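Sensor protein kinase WalK (Staphylococcus aureus, PDB 4YWZ) is the essential sensor histidine kinase of the WalKR two-component system, with an extracellular receptor domain that probably detects an external signal. Local coordinates at residues 67-72 with 91-96; 32-35 with 41-44; 106-111 with 135-140. The protein carries 1 engineered substitution. All coordinates share one frame; numbering follows the deposited sequence.

Interaction 1: residues 67-72 with 91-96; sequences KDQIII and SVQKAL
Gln69 reaches from the loop to the flank of helix 90-98, where it meets Gln93 and Leu96. Together the two segments bury 203 Å². The two glutamine side chains cross at about a right angle. Their amide planes are also nearly perpendicular, 85° apart. Gln93 NE2 donates to Gln69 OE1 over 2.7 Å. The bond is bent, with an N-H...O angle of 144°. It should be read with caution, because the modelled place of OE1 is not fully sure. In both glutamines CG stands beside the backbone N, and the chain runs extended beyond it. This brings the amide ends toward each other, although neither residue starts by pointing across the gap.

The aliphatic part of Gln69 serves a second partner. Its CG packs on Leu96 CD1 at 3.7 Å. Leu96 CD1 also lies 4.0 Å from Lys67 O. Leu96 thus meets the loop with one branch: CD1 packs on the Gln69 methylene and lies near the Lys67 carbonyl.

Residues 67-70 form the turn of a beta hairpin joining strands 59-66 and 71-74. These strands belong to the antiparallel sheet of a PAS-like Cache domain, with strand order 2-1-5-4-3. Gln69 has a positive phi (72°), as suits a tight turn. Asp66 OD1 braces the turn by accepting from Ile70 N. Helix 90-98 lies on the sheet beside this hairpin. Leu96 also packs on Val130 and Asn133 of strand 129-138, and Val92 packs on Ile65 and Asn133. Lys67 starts away from the helix, and its NZ is hydrogen-bonded to Val130 O.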
loop_
_atom_site.group_PDB
_atom_site.type_symbol
_atom_site.label_atom_id
_atom_site.label_comp_id
_atom_site.label_asym_id
_atom_site.label_seq_id
_atom_site.Cartn_x
_atom_site.Cartn_y
_atom_site.Cartn_z
ATOM N N LYS A 67 30.450 -3.166 0.737
ATOM C CA LYS A 67 31.250 -2.672 -0.416
ATOM C C LYS A 67 31.871 -3.675 -1.328
ATOM O O LYS A 67 32.038 -3.461 -2.520
ATOM C CB LYS A 67 32.460 -1.856 0.115
ATOM C CG LYS A 67 32.153 -0.472 0.522
ATOM C CD LYS A 67 33.453 0.343 0.493
ATOM C CE LYS A 67 33.694 1.004 -0.868
ATOM N NZ LYS A 67 32.867 2.256 -1.125
ATOM N N ASP A 68 32.242 -4.796 -0.756
ATOM C CA ASP A 68 32.805 -5.868 -1.504
ATOM C C ASP A 68 31.800 -6.887 -1.971
ATOM O O ASP A 68 32.133 -7.996 -2.355
ATOM C CB ASP A 68 33.861 -6.600 -0.614
ATOM C CG ASP A 68 34.991 -5.682 -0.154
ATOM O OD1 ASP A 68 35.413 -4.813 -0.897
ATOM O OD2 ASP A 68 35.390 -5.777 0.994
ATOM N N GLN A 69 30.482 -6.539 -1.951
ATOM C CA GLN A 69 29.416 -7.371 -2.444
ATOM C C GLN A 69 29.098 -8.576 -1.591
ATOM O O GLN A 69 28.404 -9.519 -2.013
ATOM C CB GLN A 69 29.629 -7.735 -3.910
ATOM C CG GLN A 69 29.780 -6.498 -4.733
ATOM C CD GLN A 69 30.180 -6.834 -6.114
ATOM O OE1 GLN A 69 29.424 -7.545 -6.862
ATOM N NE2 GLN A 69 31.298 -6.202 -6.543
ATOM N N ILE A 70 29.514 -8.556 -0.336
ATOM C CA ILE A 70 29.192 -9.659 0.553
ATOM C C ILE A 70 27.873 -9.400 1.243
ATOM O O ILE A 70 27.624 -8.274 1.736
ATOM C CB ILE A 70 30.288 -9.745 1.650
ATOM C CG1 ILE A 70 31.684 -9.982 1.044
ATOM C CG2 ILE A 70 29.936 -10.851 2.638
ATOM C CD1 ILE A 70 31.737 -11.219 0.231
ATOM N N ILE A 71 27.000 -10.408 1.216
ATOM C CA ILE A 71 25.731 -10.361 1.907
ATOM C C ILE A 71 25.982 -10.433 3.396
ATOM O O ILE A 71 26.456 -11.456 3.910
ATOM C CB ILE A 71 24.777 -11.415 1.430
ATOM C CG1 ILE A 71 24.479 -11.216 -0.053
ATOM C CG2 ILE A 71 23.461 -11.344 2.191
ATOM C CD1 ILE A 71 23.889 -12.397 -0.787
ATOM N N ILE A 72 25.619 -9.368 4.094
ATOM C CA ILE A 72 25.875 -9.222 5.557
ATOM C C ILE A 72 24.698 -9.673 6.342
ATOM O O ILE A 72 24.828 -10.325 7.465
ATOM C CB ILE A 72 26.224 -7.726 5.883
ATOM C CG1 ILE A 72 27.502 -7.251 5.179
ATOM C CG2 ILE A 72 26.385 -7.492 7.388
ATOM C CD1 ILE A 72 28.675 -8.178 5.409
ATOM N N SER A 91 22.899 -5.412 -10.593
ATOM C CA SER A 91 22.171 -4.198 -10.176
ATOM C C SER A 91 22.737 -3.671 -8.873
ATOM O O SER A 91 22.905 -2.472 -8.659
ATOM C CB SER A 91 20.642 -4.449 -10.063
ATOM O OG SER A 91 20.266 -5.292 -8.980
ATOM N N VAL A 92 23.148 -4.580 -8.012
ATOM C CA VAL A 92 23.804 -4.216 -6.730
ATOM C C VAL A 92 25.156 -3.538 -7.047
ATOM O O VAL A 92 25.508 -2.504 -6.476
ATOM C CB VAL A 92 24.007 -5.412 -5.813
ATOM C CG1 VAL A 92 24.931 -5.162 -4.604
ATOM C CG2 VAL A 92 22.652 -5.946 -5.338
ATOM N N GLN A 93 25.932 -4.157 -7.946
ATOM C CA GLN A 93 27.240 -3.593 -8.390
ATOM C C GLN A 93 27.054 -2.179 -8.916
ATOM O O GLN A 93 27.902 -1.311 -8.591
ATOM C CB GLN A 93 27.891 -4.498 -9.442
ATOM C CG GLN A 93 28.299 -5.873 -8.945
ATOM C CD GLN A 93 28.610 -7.032 -9.979
ATOM O OE1 GLN A 93 28.110 -7.088 -11.071
ATOM N NE2 GLN A 93 29.357 -7.993 -9.523
ATOM N N LYS A 94 25.996 -1.969 -9.722
ATOM C CA LYS A 94 25.708 -0.677 -10.296
ATOM C C LYS A 94 25.485 0.365 -9.153
ATOM O O LYS A 94 26.036 1.455 -9.110
ATOM C CB LYS A 94 24.668 -0.682 -11.346
ATOM C CG LYS A 94 24.367 0.635 -11.953
ATOM C CD LYS A 94 23.294 0.501 -13.037
ATOM C CE LYS A 94 23.168 1.785 -13.786
ATOM N NZ LYS A 94 21.865 1.965 -14.459
ATOM N N ALA A 95 24.642 0.032 -8.193
ATOM C CA ALA A 95 24.411 0.970 -7.057
ATOM C C ALA A 95 25.645 1.274 -6.259
ATOM O O ALA A 95 25.890 2.409 -5.870
ATOM C CB ALA A 95 23.354 0.347 -6.138
ATOM N N LEU A 96 26.421 0.248 -5.979
ATOM C CA LEU A 96 27.664 0.397 -5.204
ATOM C C LEU A 96 28.643 1.323 -5.958
ATOM O O LEU A 96 29.351 2.144 -5.306
ATOM C CB LEU A 96 28.284 -0.935 -4.963
ATOM C CG LEU A 96 27.661 -1.873 -3.939
ATOM C CD1 LEU A 96 28.348 -3.198 -3.992
ATOM C CD2 LEU A 96 27.589 -1.361 -2.474
#

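Interaction 2: residues 32-35 with 41-44; sequences KVYD and NAQK
In the reversal where the long helix 7-37 gives way to the short helix 39-42, Ala42 folds back onto Val33 and Tyr34. The backbones come close here, with Tyr34 CA 5.3 Å from Ala42 CA. Ala42 CB is buried and meets two side chains. Val33 CG1 touches Ala42 CB at 3.6 Å. That valine methyl is set anti to the backbone N of Val33 (chi1 -171°), which turns it to the alanine.

The second partner is the Tyr34 ring. Ala42 CB sits over one face, 3.9 Å from the ring centroid and 19° off the normal. This is a CH-pi contact, shifted toward the CD1 side. The Tyr34 side chain also touches Val126, at the end of strand 114-126.

Farther out, the Tyr34 hydroxyl passes the extended Gln43 chain, with Tyr34 OH 3.6 Å from Gln43 CG. The ring and amide planes stand 75° apart. A water in the plane of the ring joins the two polar ends: its oxygen lies 2.7 Å from Tyr34 OH and donates to Gln43 OE1 at 2.8 Å.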
loop_
_atom_site.group_PDB
_atom_site.type_symbol
_atom_site.label_atom_id
_atom_site.label_comp_id
_atom_site.label_asym_id
_atom_site.label_seq_id
_atom_site.Cartn_x
_atom_site.Cartn_y
_atom_site.Cartn_z
ATOM N N LYS A 32 23.088 6.855 10.294
ATOM C CA LYS A 32 23.185 7.515 11.631
ATOM C C LYS A 32 23.868 6.604 12.609
ATOM O O LYS A 32 24.667 7.081 13.423
ATOM C CB LYS A 32 21.781 7.942 12.107
ATOM C CG LYS A 32 21.318 9.087 11.251
ATOM C CD LYS A 32 20.204 9.948 11.839
ATOM C CE LYS A 32 19.962 11.142 10.911
ATOM N NZ LYS A 32 18.611 11.731 11.111
ATOM N N VAL A 33 23.605 5.298 12.549
ATOM C CA VAL A 33 24.271 4.382 13.425
ATOM C C VAL A 33 25.793 4.347 13.200
ATOM O O VAL A 33 26.584 4.337 14.156
ATOM C CB VAL A 33 23.713 2.947 13.353
ATOM C CG1 VAL A 33 24.331 2.141 14.444
ATOM C CG2 VAL A 33 22.246 2.988 13.648
ATOM N N TYR A 34 26.209 4.397 11.928
ATOM C CA TYR A 34 27.660 4.538 11.627
ATOM C C TYR A 34 28.275 5.854 12.159
ATOM O O TYR A 34 29.348 5.821 12.762
ATOM C CB TYR A 34 27.858 4.472 10.123
ATOM C CG TYR A 34 27.935 3.040 9.623
ATOM C CD1 TYR A 34 26.796 2.273 9.534
ATOM C CD2 TYR A 34 29.093 2.483 9.261
ATOM C CE1 TYR A 34 26.844 0.927 9.114
ATOM C CE2 TYR A 34 29.179 1.149 8.816
ATOM C CZ TYR A 34 28.044 0.383 8.741
ATOM O OH TYR A 34 28.174 -0.929 8.274
ATOM N N ASP A 35 27.572 6.955 11.967
ATOM C CA ASP A 35 28.038 8.308 12.404
ATOM C C ASP A 35 28.171 8.292 13.926
ATOM O O ASP A 35 29.068 8.904 14.490
ATOM C CB ASP A 35 27.070 9.374 12.046
ATOM C CG ASP A 35 27.013 9.694 10.562
ATOM O OD1 ASP A 35 28.015 9.516 9.876
ATOM O OD2 ASP A 35 25.955 10.225 10.167
ATOM N N ASN A 41 31.006 -1.306 15.530
ATOM C CA ASN A 41 29.821 -1.457 16.405
ATOM C C ASN A 41 28.499 -1.222 15.707
ATOM O O ASN A 41 27.465 -1.714 16.154
ATOM C CB ASN A 41 29.963 -0.568 17.639
ATOM C CG ASN A 41 31.045 -1.080 18.608
ATOM O OD1 ASN A 41 31.362 -2.257 18.671
ATOM N ND2 ASN A 41 31.602 -0.178 19.351
ATOM N N ALA A 42 28.467 -0.414 14.659
ATOM C CA ALA A 42 27.188 -0.182 13.963
ATOM C C ALA A 42 26.690 -1.433 13.288
ATOM O O ALA A 42 25.436 -1.689 13.238
ATOM C CB ALA A 42 27.334 0.880 12.916
ATOM N N GLN A 43 27.662 -2.178 12.720
ATOM C CA GLN A 43 27.371 -3.303 11.797
ATOM C C GLN A 43 26.613 -4.435 12.531
ATOM O O GLN A 43 26.232 -5.430 11.923
ATOM C CB GLN A 43 28.614 -3.785 10.939
ATOM C CG GLN A 43 28.132 -4.298 9.546
ATOM C CD GLN A 43 29.184 -4.735 8.455
ATOM O OE1 GLN A 43 29.257 -4.188 7.255
ATOM N NE2 GLN A 43 29.912 -5.808 8.795
ATOM N N LYS A 44 26.344 -4.254 13.815
ATOM C CA LYS A 44 25.530 -5.182 14.580
ATOM C C LYS A 44 24.095 -4.701 14.847
ATOM O O LYS A 44 23.267 -5.480 15.313
ATOM C CB LYS A 44 26.210 -5.485 15.919
ATOM C CG LYS A 44 27.672 -5.888 15.775
ATOM C CD LYS A 44 28.618 -4.919 16.477
ATOM C CE LYS A 44 28.747 -5.223 17.982
ATOM N NZ LYS A 44 30.148 -5.037 18.477
HETATM O O HOH W 1 30.611 -1.788 7.357
#

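Interaction 3: residues 106-111 with 135-140; sequences ILKDYG and YIESKI
Lys108 lays the end of its chain across the carboxylate of Glu137, and the two side chains cross at about a right angle. Lys108 NZ forms a salt bridge to Glu137 OE2 at 2.8 Å. It meets OE2 on the syn side, 17° out of the carboxylate plane. The lysine is fully stretched, with CG anti to the backbone N, and this extended chain brings NZ to the acid.

Tyr110 comes to the other oxygen. Its OH donates to Glu137 OE1 at 2.5 Å. The hydroxyl stands above the carboxylate plane, 42° out of it, while OE1 lies at the edge of the tyrosine ring and in the ring plane. The ring and carboxylate planes are 61° apart. Lys108 CG lies over one face of the Tyr110 ring, toward its rim.

A third donor comes from the strand of Glu137 itself. Tyr135 OH donates to Glu137 OE2 at 2.6 Å, on the anti lone pair of OE2. OE2 therefore accepts from a lysine and a tyrosine, and OE1 from a second tyrosine. These donors hold the buried carboxylate in place and would be expected to stabilise its negative charge.

Asp109 OD1 accepts from Gly111 N at 2.8 Å. This is an Asx turn, and it spans Tyr110.

Strands 102-109 and 129-138 are not neighbours in the PAS-like sheet. Strand 114-126 runs between them, and Tyr110 packs on its Val117, Tyr135 on its Val119. Arg63 of strand 59-66 touches Lys108 and Tyr135. On the opposite face of the sheet, Ile136 and Ser138 pack against Ala23 and Phe15 of helix 7-37.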
loop_
_atom_site.group_PDB
_atom_site.type_symbol
_atom_site.label_atom_id
_atom_site.label_comp_id
_atom_site.label_asym_id
_atom_site.label_seq_id
_atom_site.Cartn_x
_atom_site.Cartn_y
_atom_site.Cartn_z
ATOM N N ILE A 106 11.569 -8.418 -11.847
ATOM C CA ILE A 106 12.056 -9.794 -11.999
ATOM C C ILE A 106 10.771 -10.690 -11.940
ATOM O O ILE A 106 9.716 -10.195 -11.585
ATOM C CB ILE A 106 13.076 -10.316 -11.014
ATOM C CG1 ILE A 106 12.607 -10.386 -9.555
ATOM C CG2 ILE A 106 14.370 -9.445 -11.071
ATOM C CD1 ILE A 106 13.512 -10.906 -8.513
ATOM N N LEU A 107 10.988 -11.903 -12.424
ATOM C CA LEU A 107 10.063 -13.073 -12.142
ATOM C C LEU A 107 10.716 -13.992 -11.271
ATOM O O LEU A 107 11.821 -14.472 -11.538
ATOM C CB LEU A 107 9.670 -13.735 -13.476
ATOM C CG LEU A 107 8.868 -12.872 -14.422
ATOM C CD1 LEU A 107 8.857 -13.661 -15.777
ATOM C CD2 LEU A 107 7.460 -12.579 -14.045
ATOM N N LYS A 108 10.055 -14.350 -10.138
ATOM C CA LYS A 108 10.651 -15.188 -9.182
ATOM C C LYS A 108 9.575 -16.108 -8.588
ATOM O O LYS A 108 8.474 -15.631 -8.286
ATOM C CB LYS A 108 11.289 -14.372 -8.089
ATOM C CG LYS A 108 11.930 -15.131 -7.021
ATOM C CD LYS A 108 13.040 -14.282 -6.340
ATOM C CE LYS A 108 13.689 -14.926 -5.175
ATOM N NZ LYS A 108 14.892 -14.206 -4.649
ATOM N N ASP A 109 9.968 -17.376 -8.498
ATOM C CA ASP A 109 9.025 -18.412 -7.930
ATOM C C ASP A 109 9.435 -18.707 -6.562
ATOM O O ASP A 109 10.492 -19.253 -6.247
ATOM C CB ASP A 109 8.954 -19.608 -8.899
ATOM C CG ASP A 109 8.024 -20.714 -8.441
ATOM O OD1 ASP A 109 7.456 -20.581 -7.379
ATOM O OD2 ASP A 109 7.980 -21.733 -9.170
ATOM N N TYR A 110 8.602 -18.286 -5.620
ATOM C CA TYR A 110 8.820 -18.516 -4.243
ATOM C C TYR A 110 8.137 -19.780 -3.694
ATOM O O TYR A 110 8.217 -20.091 -2.521
ATOM C CB TYR A 110 8.240 -17.365 -3.469
ATOM C CG TYR A 110 8.868 -16.007 -3.708
ATOM C CD1 TYR A 110 8.378 -15.136 -4.652
ATOM C CD2 TYR A 110 10.014 -15.640 -3.031
ATOM C CE1 TYR A 110 8.956 -13.842 -4.820
ATOM C CE2 TYR A 110 10.571 -14.386 -3.215
ATOM C CZ TYR A 110 10.031 -13.480 -4.070
ATOM O OH TYR A 110 10.617 -12.232 -4.334
ATOM N N GLY A 111 7.356 -20.402 -4.559
ATOM C CA GLY A 111 6.642 -21.644 -4.210
ATOM C C GLY A 111 5.280 -21.743 -4.867
ATOM O O GLY A 111 4.626 -22.768 -4.723
ATOM N N TYR A 135 19.208 -3.903 -0.678
ATOM C CA TYR A 135 18.512 -4.573 -1.746
ATOM C C TYR A 135 17.132 -5.010 -1.208
ATOM O O TYR A 135 17.068 -5.621 -0.161
ATOM C CB TYR A 135 19.317 -5.837 -2.079
ATOM C CG TYR A 135 18.633 -6.885 -2.954
ATOM C CD1 TYR A 135 17.948 -7.900 -2.362
ATOM C CD2 TYR A 135 18.765 -6.880 -4.333
ATOM C CE1 TYR A 135 17.355 -8.912 -3.129
ATOM C CE2 TYR A 135 18.239 -7.886 -5.102
ATOM C CZ TYR A 135 17.475 -8.887 -4.468
ATOM O OH TYR A 135 16.841 -9.896 -5.195
ATOM N N ILE A 136 16.100 -4.658 -1.917
ATOM C CA ILE A 136 14.722 -4.923 -1.501
ATOM C C ILE A 136 14.014 -5.647 -2.629
ATOM O O ILE A 136 14.030 -5.238 -3.773
ATOM C CB ILE A 136 13.988 -3.659 -1.163
ATOM C CG1 ILE A 136 14.649 -2.955 -0.015
ATOM C CG2 ILE A 136 12.517 -3.949 -0.849
ATOM C CD1 ILE A 136 14.050 -1.612 0.279
ATOM N N GLU A 137 13.370 -6.787 -2.268
ATOM C CA GLU A 137 12.339 -7.472 -3.139
ATOM C C GLU A 137 10.978 -7.087 -2.554
ATOM O O GLU A 137 10.711 -7.294 -1.343
ATOM C CB GLU A 137 12.474 -8.996 -3.153
ATOM C CG GLU A 137 13.722 -9.459 -3.830
ATOM C CD GLU A 137 13.890 -11.019 -3.880
ATOM O OE1 GLU A 137 12.940 -11.728 -3.431
ATOM O OE2 GLU A 137 15.028 -11.412 -4.228
ATOM N N SER A 138 10.179 -6.430 -3.394
ATOM C CA SER A 138 8.862 -5.929 -2.984
ATOM C C SER A 138 7.793 -6.589 -3.807
ATOM O O SER A 138 7.943 -6.905 -5.001
ATOM C CB SER A 138 8.885 -4.410 -3.005
ATOM O OG SER A 138 8.944 -3.928 -4.285
ATOM N N LYS A 139 6.640 -6.756 -3.141
ATOM C CA LYS A 139 5.529 -7.567 -3.685
ATOM C C LYS A 139 4.623 -6.782 -4.603
ATOM O O LYS A 139 3.370 -6.662 -4.420
ATOM C CB LYS A 139 4.768 -8.138 -2.513
ATOM C CG LYS A 139 5.526 -9.069 -1.599
ATOM C CD LYS A 139 4.693 -9.528 -0.448
ATOM C CE LYS A 139 5.528 -10.399 0.447
ATOM N NZ LYS A 139 4.822 -11.004 1.630
ATOM N N ILE A 140 5.171 -6.275 -5.691
ATOM C CA ILE A 140 4.415 -5.497 -6.659
ATOM C C ILE A 140 3.273 -6.318 -7.354
ATOM O O ILE A 140 2.363 -5.688 -7.914
ATOM C CB ILE A 140 5.323 -4.831 -7.702
ATOM C CG1 ILE A 140 4.694 -3.601 -8.287
ATOM C CG2 ILE A 140 5.811 -5.813 -8.752
ATOM C CD1 ILE A 140 5.674 -2.680 -8.930
#

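All three contacts join parts of one Cache-type receptor domain, and they close in series along the chain. Interactions 1 and 3 reach the same sheet. Their centres are 18 Å apart, and they touch where Val92 CG2 of helix 90-98 meets Tyr135 CD2 at 4.1 Å. Interaction 2 belongs to the far end of the long helix. It meets interaction 1 through Gln43 CD, which packs 4.1 Å from Ile72 CG2 on the outermost strand 71-74. Interactions 2 and 3 do not touch. They lie on opposite sides of the chain's centre, with nearest atoms about 13 Å apart. Interaction 1 therefore lies in contact with both of the others.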